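Local coordinates for putative sugar binding protein (Salmonella enterica subsp. enterica serovar Typhimurium, PDB 3KNZ) that probably binds a carbohydrate derivative, perhaps a phosphosugar, and is a SIS-domain relative of the isomerase part of glucosamine-6-phosphate synthase, at residues W39-A44 with A142-T147; Q73-L78 with L172-A177; G59-G64 with V102-G107. All coordinates share one frame; numbering follows the deposited sequence.

The three contacts belong to the SIS region round the first parallel sheet; contacts 1 and 3 reach that sheet, contact 2 joins two helices. Contacts 1 and 2 are neighbours, centres 13 Å apart. They touch, Ala42 CB lying 3.5 Å from Ala175 O, and Leu146 meets Leu172. Helix 161-179 is flanked by helix 36-47 and by the end of helix 59-76. Contact 3 uses the other end of helix 59-76, where it meets the end of strand 99-105. Its centre is about 17 Å from that of contact 1 and about 19 Å from that of contact 2. In SIS relatives this region holds the sugar phosphate, so contact 3 is probably nearest the ligand site. Contacts 1 and 2 are structural packing.

Contact 1. Residues W39-A44 with A142-T147; sequences WRAAQA and ADYILT
Ala41 and Tyr144 mark the closest approach of the two backbones, with 6.2 Å from Ala41 CA to Tyr144 CA. Here helix 36-47 packs against an edge of the parallel sheet of the SIS domain, at the short strand 144-145. Tyr144 does most of the work. With CG beside the backbone N and anti to the carbonyl carbon (chi1 -59°), its ring is carried toward Ala41 and Ala44. One ring face meets the backbone at Ala41, whose CA stands 4.2 Å above the ring plane, toward the rim. Arg40 adds its aliphatic base, with CB 4.3 Å from Tyr144 CD1. At the far end of the ring Ala44 CB approaches obliquely, 3.7 Å from Tyr144 CE2. The spacing to the hydroxyl is shorter than normal packing allows and is doubtful in detail at 2.5 Å resolution. Backbone bonds to Ser129 tie Tyr144 and Leu146 to strand 126-131. Helix 161-179 also covers Leu146, which places the contact at the junction of two helices and the sheet edge. The methyl of Ala41 lies beside the Leu146 fork: Ala41 CB is 3.9 Å from Leu146 CD2 and 4.2 Å from Leu146 CD1.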
# COMPACT_ATOMS: atom_id res chain seq x y z
N TRP A 39 -15.35 -25.29 -0.34
CA TRP A 39 -16.42 -25.58 0.60
C TRP A 39 -15.90 -25.96 1.99
O TRP A 39 -16.44 -25.47 2.99
CB TRP A 39 -17.38 -26.64 0.04
CG TRP A 39 -18.26 -26.05 -1.03
CD1 TRP A 39 -18.04 -26.06 -2.38
CD2 TRP A 39 -19.47 -25.32 -0.82
NE1 TRP A 39 -19.05 -25.39 -3.03
CE2 TRP A 39 -19.95 -24.93 -2.10
CE3 TRP A 39 -20.22 -24.97 0.31
CZ2 TRP A 39 -21.13 -24.20 -2.27
CZ3 TRP A 39 -21.39 -24.25 0.14
CH2 TRP A 39 -21.83 -23.87 -1.14
N ARG A 40 -14.88 -26.80 2.08
CA ARG A 40 -14.32 -27.15 3.39
C ARG A 40 -13.87 -25.90 4.12
O ARG A 40 -14.13 -25.75 5.31
CB ARG A 40 -13.14 -28.12 3.27
CG ARG A 40 -13.54 -29.55 2.92
CD ARG A 40 -12.36 -30.50 3.01
NE ARG A 40 -11.31 -30.16 2.05
CZ ARG A 40 -11.29 -30.56 0.78
NH1 ARG A 40 -12.26 -31.33 0.28
NH2 ARG A 40 -10.28 -30.19 -0.00
N ALA A 41 -13.20 -25.00 3.40
CA ALA A 41 -12.74 -23.74 3.96
C ALA A 41 -13.92 -22.88 4.39
O ALA A 41 -13.88 -22.22 5.43
CB ALA A 41 -11.86 -22.99 2.96
N ALA A 42 -14.99 -22.88 3.59
CA ALA A 42 -16.18 -22.12 3.92
C ALA A 42 -16.84 -22.69 5.18
O ALA A 42 -17.30 -21.95 6.05
CB ALA A 42 -17.15 -22.12 2.75
N GLN A 43 -16.88 -24.02 5.27
CA GLN A 43 -17.46 -24.69 6.44
C GLN A 43 -16.64 -24.39 7.69
O GLN A 43 -17.19 -24.03 8.73
CB GLN A 43 -17.53 -26.19 6.22
CG GLN A 43 -18.00 -26.98 7.45
CD GLN A 43 -17.89 -28.48 7.25
OE1 GLN A 43 -17.73 -28.97 6.13
NE2 GLN A 43 -17.98 -29.23 8.35
N ALA A 44 -15.32 -24.55 7.58
CA ALA A 44 -14.41 -24.31 8.71
C ALA A 44 -14.48 -22.87 9.22
O ALA A 44 -14.38 -22.62 10.42
CB ALA A 44 -12.99 -24.66 8.30
N ALA A 142 -0.63 -24.29 5.68
CA ALA A 142 -2.03 -24.10 5.33
C ALA A 142 -2.96 -25.14 5.93
O ALA A 142 -2.76 -26.34 5.75
CB ALA A 142 -2.18 -24.11 3.82
N ASP A 143 -3.97 -24.68 6.67
CA ASP A 143 -4.99 -25.58 7.19
C ASP A 143 -5.87 -26.03 6.02
O ASP A 143 -6.49 -27.08 6.07
CB ASP A 143 -5.87 -24.85 8.20
CG ASP A 143 -5.10 -24.37 9.40
OD1 ASP A 143 -4.30 -25.17 9.94
OD2 ASP A 143 -5.30 -23.21 9.80
N TYR A 144 -5.95 -25.19 4.99
CA TYR A 144 -6.76 -25.49 3.81
C TYR A 144 -6.07 -25.08 2.51
O TYR A 144 -5.88 -23.90 2.24
CB TYR A 144 -8.13 -24.80 3.94
CG TYR A 144 -8.86 -25.26 5.18
CD1 TYR A 144 -9.63 -26.42 5.16
CD2 TYR A 144 -8.75 -24.57 6.38
CE1 TYR A 144 -10.28 -26.87 6.29
CE2 TYR A 144 -9.40 -25.01 7.52
CZ TYR A 144 -10.17 -26.15 7.47
OH TYR A 144 -10.82 -26.60 8.60
N ILE A 145 -5.66 -26.07 1.72
CA ILE A 145 -5.02 -25.80 0.45
C ILE A 145 -6.08 -25.46 -0.59
O ILE A 145 -6.83 -26.34 -1.02
CB ILE A 145 -4.18 -26.99 -0.06
CG1 ILE A 145 -3.03 -27.31 0.89
CG2 ILE A 145 -3.61 -26.69 -1.43
CD1 ILE A 145 -3.44 -28.00 2.17
N LEU A 146 -6.15 -24.19 -0.98
CA LEU A 146 -7.13 -23.72 -1.98
C LEU A 146 -6.44 -23.41 -3.32
O LEU A 146 -6.72 -22.40 -3.98
CB LEU A 146 -7.84 -22.46 -1.45
CG LEU A 146 -8.39 -22.54 -0.02
CD1 LEU A 146 -9.11 -21.23 0.35
CD2 LEU A 146 -9.31 -23.75 0.17
N THR A 147 -5.54 -24.30 -3.73
CA THR A 147 -4.76 -24.12 -4.95
C THR A 147 -5.57 -23.54 -6.10
O THR A 147 -6.71 -23.93 -6.32
CB THR A 147 -4.18 -25.47 -5.43
OG1 THR A 147 -3.54 -26.14 -4.33
CG2 THR A 147 -3.17 -25.25 -6.56

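Contact 2. Residues Q73-L78 with L172-A177; sequences QRWCAL and LALAVA
Cys76 and Ala173 bring the two helices very close, with 5.3 Å between Cys76 CA and Ala173 CA. Small side chains make this possible. Cys76 SG rests on the helix backbone, 3.7 Å from Ala173 CA, and also touches the methyl of Ala173. Val176 approaches from one turn further along. Its CG1 is anti to the backbone N (chi1 169°) and meets Cys76 CA at 3.8 Å. The methyl of Ala177 meets the last turn of helix 59-76, with Ala177 CB 3.2 Å from Trp75 O. That carbonyl is not left to apolar neighbours alone, since Arg182 NH2 donates a hydrogen bond to it. The contact joins the C-terminal end of helix 59-76 to helix 161-179 within the SIS domain. In contrast to this close core, the side of Trp75 is partly exposed. Its CB leans on Ala173, but the indole runs away from the helix pair. Leu174 CD1 makes a CH-pi contact with one face, 4.3 Å from the centroid of the Trp75 five-membered ring and 23° off its normal. Arg74 CD covers the opposite face, near the rim. The Arg74 guanidinium turns outward to Asp323 and to Glu91 of the second subunit. The outer part of the indole reaches Leu183 and Leu191.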
# COMPACT_ATOMS: atom_id res chain seq x y z
N GLN A 73 -15.80 -9.04 0.66
CA GLN A 73 -16.45 -8.44 1.82
C GLN A 73 -17.93 -8.69 1.78
O GLN A 73 -18.52 -9.14 2.75
CB GLN A 73 -16.27 -6.93 1.84
CG GLN A 73 -14.92 -6.42 2.21
CD GLN A 73 -14.90 -4.91 2.19
OE1 GLN A 73 -14.75 -4.27 3.24
NE2 GLN A 73 -15.10 -4.33 1.01
N ARG A 74 -18.52 -8.36 0.64
CA ARG A 74 -19.96 -8.46 0.46
C ARG A 74 -20.48 -9.87 0.71
O ARG A 74 -21.37 -10.07 1.54
CB ARG A 74 -20.33 -8.01 -0.95
CG ARG A 74 -21.82 -7.87 -1.22
CD ARG A 74 -22.04 -7.38 -2.63
NE ARG A 74 -21.35 -6.11 -2.84
CZ ARG A 74 -20.95 -5.65 -4.02
NH1 ARG A 74 -21.14 -6.37 -5.12
NH2 ARG A 74 -20.33 -4.48 -4.09
N TRP A 75 -19.91 -10.84 0.01
CA TRP A 75 -20.40 -12.21 0.08
C TRP A 75 -19.93 -13.04 1.27
O TRP A 75 -20.55 -14.03 1.61
CB TRP A 75 -20.15 -12.92 -1.25
CG TRP A 75 -20.98 -12.31 -2.34
CD1 TRP A 75 -20.54 -11.59 -3.40
CD2 TRP A 75 -22.41 -12.32 -2.42
NE1 TRP A 75 -21.61 -11.17 -4.17
CE2 TRP A 75 -22.77 -11.61 -3.58
CE3 TRP A 75 -23.43 -12.88 -1.64
CZ2 TRP A 75 -24.09 -11.44 -3.98
CZ3 TRP A 75 -24.74 -12.71 -2.03
CH2 TRP A 75 -25.06 -12.00 -3.19
N CYS A 76 -18.83 -12.63 1.89
CA CYS A 76 -18.37 -13.29 3.11
C CYS A 76 -19.06 -12.65 4.30
O CYS A 76 -19.20 -13.26 5.36
CB CYS A 76 -16.86 -13.19 3.27
SG CYS A 76 -15.93 -14.10 2.01
N ALA A 77 -19.50 -11.40 4.13
CA ALA A 77 -20.18 -10.65 5.18
C ALA A 77 -19.23 -10.41 6.35
O ALA A 77 -19.65 -10.33 7.49
CB ALA A 77 -21.42 -11.40 5.64
N LEU A 78 -17.95 -10.30 6.03
CA LEU A 78 -16.91 -10.07 7.03
C LEU A 78 -15.95 -9.02 6.51
O LEU A 78 -15.87 -8.78 5.30
CB LEU A 78 -16.11 -11.35 7.29
CG LEU A 78 -16.80 -12.50 8.03
CD1 LEU A 78 -15.90 -13.73 8.04
CD2 LEU A 78 -17.15 -12.06 9.45
N LEU A 172 -14.37 -18.47 -3.55
CA LEU A 172 -14.33 -18.74 -2.12
C LEU A 172 -15.45 -17.96 -1.44
O LEU A 172 -16.19 -18.51 -0.62
CB LEU A 172 -12.97 -18.39 -1.52
CG LEU A 172 -12.84 -18.56 -0.00
CD1 LEU A 172 -13.25 -19.96 0.43
CD2 LEU A 172 -11.43 -18.25 0.48
N ALA A 173 -15.60 -16.68 -1.80
CA ALA A 173 -16.63 -15.81 -1.25
C ALA A 173 -18.03 -16.38 -1.48
O ALA A 173 -18.90 -16.29 -0.60
CB ALA A 173 -16.53 -14.41 -1.84
N LEU A 174 -18.25 -16.94 -2.66
CA LEU A 174 -19.54 -17.57 -2.99
C LEU A 174 -19.75 -18.83 -2.17
O LEU A 174 -20.90 -19.16 -1.82
CB LEU A 174 -19.64 -17.87 -4.49
CG LEU A 174 -20.23 -16.74 -5.35
CD1 LEU A 174 -19.90 -15.36 -4.81
CD2 LEU A 174 -19.82 -16.89 -6.82
N ALA A 175 -18.66 -19.53 -1.86
CA ALA A 175 -18.74 -20.74 -1.04
C ALA A 175 -19.13 -20.35 0.39
O ALA A 175 -19.96 -21.01 1.01
CB ALA A 175 -17.41 -21.48 -1.06
N VAL A 176 -18.54 -19.27 0.90
CA VAL A 176 -18.86 -18.80 2.25
C VAL A 176 -20.32 -18.34 2.32
O VAL A 176 -21.03 -18.65 3.29
CB VAL A 176 -17.91 -17.66 2.72
CG1 VAL A 176 -18.43 -17.01 4.00
CG2 VAL A 176 -16.49 -18.19 2.90
N ALA A 177 -20.77 -17.61 1.30
CA ALA A 177 -22.16 -17.14 1.26
C ALA A 177 -23.12 -18.33 1.19
O ALA A 177 -24.21 -18.30 1.79
CB ALA A 177 -22.37 -16.18 0.08

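Contact 3. Residues G59-G64 with V102-G107; sequences GTSYHG and VGISQG
The Gln106 amide has a methyl over one face and a hydroxyl in its plane. Thr60 CG2 sits over that face, 3.8 Å from Gln106 CD, and the two side chains cross at about a right angle. At the edge, Gln106 NE2 donates a nearly straight hydrogen bond to Ser61 OG, at 3.0 Å and 170°. The acceptor is only 1° out of the amide plane. The other flat group, the His63 ring, has Gly59 O over one face. A bend at chi2 (-57°) folds the Gln106 chain back to the helix. NE2 also bonds Thr165 OG1 of helix 161-179, so two hydroxyls fix the rotation of the amide. Thr60 turns its own hydroxyl the other way, to Glu240, which is also hydrogen-bonded to His63 ND1. Beside the amide, Ser61 CB packs on Ile104, 3.6 Å from Ile104 CG2 and 3.4 Å from Ile104 O. The backbones come closest at Ser61 and Ser105, with CA atoms 5.5 Å apart. The N-terminal end of helix 59-76 thus lies beside the turn at Gln106 and Gly107, at the end of strand 99-105. A helix N-terminus beside a strand-end loop forms the sugar-phosphate site in SIS relatives, consistent with a similar site here.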
# COMPACT_ATOMS: atom_id res chain seq x y z
N GLY A 59 3.20 -8.53 -5.21
CA GLY A 59 3.04 -8.42 -6.67
C GLY A 59 1.67 -8.81 -7.20
O GLY A 59 0.65 -8.37 -6.69
N THR A 60 1.65 -9.64 -8.24
CA THR A 60 0.39 -10.06 -8.85
C THR A 60 -0.60 -10.65 -7.85
O THR A 60 -1.80 -10.40 -7.94
CB THR A 60 0.63 -11.04 -10.00
OG1 THR A 60 1.38 -10.39 -11.04
CG2 THR A 60 -0.70 -11.55 -10.58
N SER A 61 -0.09 -11.41 -6.88
CA SER A 61 -0.94 -12.00 -5.86
C SER A 61 -1.63 -10.91 -5.05
O SER A 61 -2.83 -10.96 -4.81
CB SER A 61 -0.12 -12.91 -4.95
OG SER A 61 0.47 -13.96 -5.69
N TYR A 62 -0.83 -9.94 -4.62
CA TYR A 62 -1.33 -8.79 -3.85
C TYR A 62 -2.38 -8.00 -4.63
O TYR A 62 -3.41 -7.61 -4.06
CB TYR A 62 -0.15 -7.89 -3.45
CG TYR A 62 -0.51 -6.49 -2.99
CD1 TYR A 62 -1.06 -6.26 -1.74
CD2 TYR A 62 -0.25 -5.39 -3.80
CE1 TYR A 62 -1.38 -4.97 -1.32
CE2 TYR A 62 -0.56 -4.10 -3.40
CZ TYR A 62 -1.12 -3.89 -2.16
OH TYR A 62 -1.41 -2.60 -1.78
N HIS A 63 -2.12 -7.78 -5.91
CA HIS A 63 -3.07 -7.06 -6.77
C HIS A 63 -4.37 -7.84 -6.92
O HIS A 63 -5.45 -7.27 -6.85
CB HIS A 63 -2.46 -6.79 -8.13
CG HIS A 63 -1.19 -6.01 -8.08
ND1 HIS A 63 -0.10 -6.30 -8.87
CD2 HIS A 63 -0.82 -4.97 -7.29
CE1 HIS A 63 0.87 -5.45 -8.61
NE2 HIS A 63 0.47 -4.64 -7.65
N GLY A 64 -4.25 -9.15 -7.13
CA GLY A 64 -5.42 -9.99 -7.22
C GLY A 64 -6.28 -9.84 -5.98
O GLY A 64 -7.51 -9.85 -6.07
N VAL A 102 -5.28 -15.89 4.34
CA VAL A 102 -5.06 -16.58 3.08
C VAL A 102 -3.76 -16.10 2.47
O VAL A 102 -3.62 -14.93 2.11
CB VAL A 102 -6.20 -16.32 2.08
CG1 VAL A 102 -5.97 -17.12 0.81
CG2 VAL A 102 -7.55 -16.66 2.69
N GLY A 103 -2.79 -17.00 2.37
CA GLY A 103 -1.51 -16.67 1.77
C GLY A 103 -1.63 -16.93 0.29
O GLY A 103 -2.06 -18.01 -0.10
N ILE A 104 -1.26 -15.94 -0.52
CA ILE A 104 -1.37 -16.04 -1.97
C ILE A 104 -0.01 -15.87 -2.66
O ILE A 104 0.74 -14.93 -2.37
CB ILE A 104 -2.33 -14.98 -2.53
CG1 ILE A 104 -3.61 -14.91 -1.70
CG2 ILE A 104 -2.63 -15.25 -4.01
CD1 ILE A 104 -4.52 -13.77 -2.09
N SER A 105 0.29 -16.77 -3.58
CA SER A 105 1.52 -16.72 -4.34
C SER A 105 1.30 -17.36 -5.68
O SER A 105 0.89 -18.50 -5.75
CB SER A 105 2.62 -17.49 -3.62
OG SER A 105 3.76 -17.56 -4.45
N GLN A 106 1.59 -16.63 -6.75
CA GLN A 106 1.41 -17.17 -8.10
C GLN A 106 2.18 -18.49 -8.24
O GLN A 106 1.66 -19.48 -8.75
CB GLN A 106 1.84 -16.14 -9.15
CG GLN A 106 1.05 -14.85 -9.05
CD GLN A 106 -0.44 -15.09 -9.17
OE1 GLN A 106 -0.93 -15.44 -10.24
NE2 GLN A 106 -1.17 -14.87 -8.08
N GLY A 107 3.41 -18.51 -7.75
CA GLY A 107 4.22 -19.73 -7.74
C GLY A 107 3.99 -20.51 -6.46
O GLY A 107 2.95 -20.38 -5.81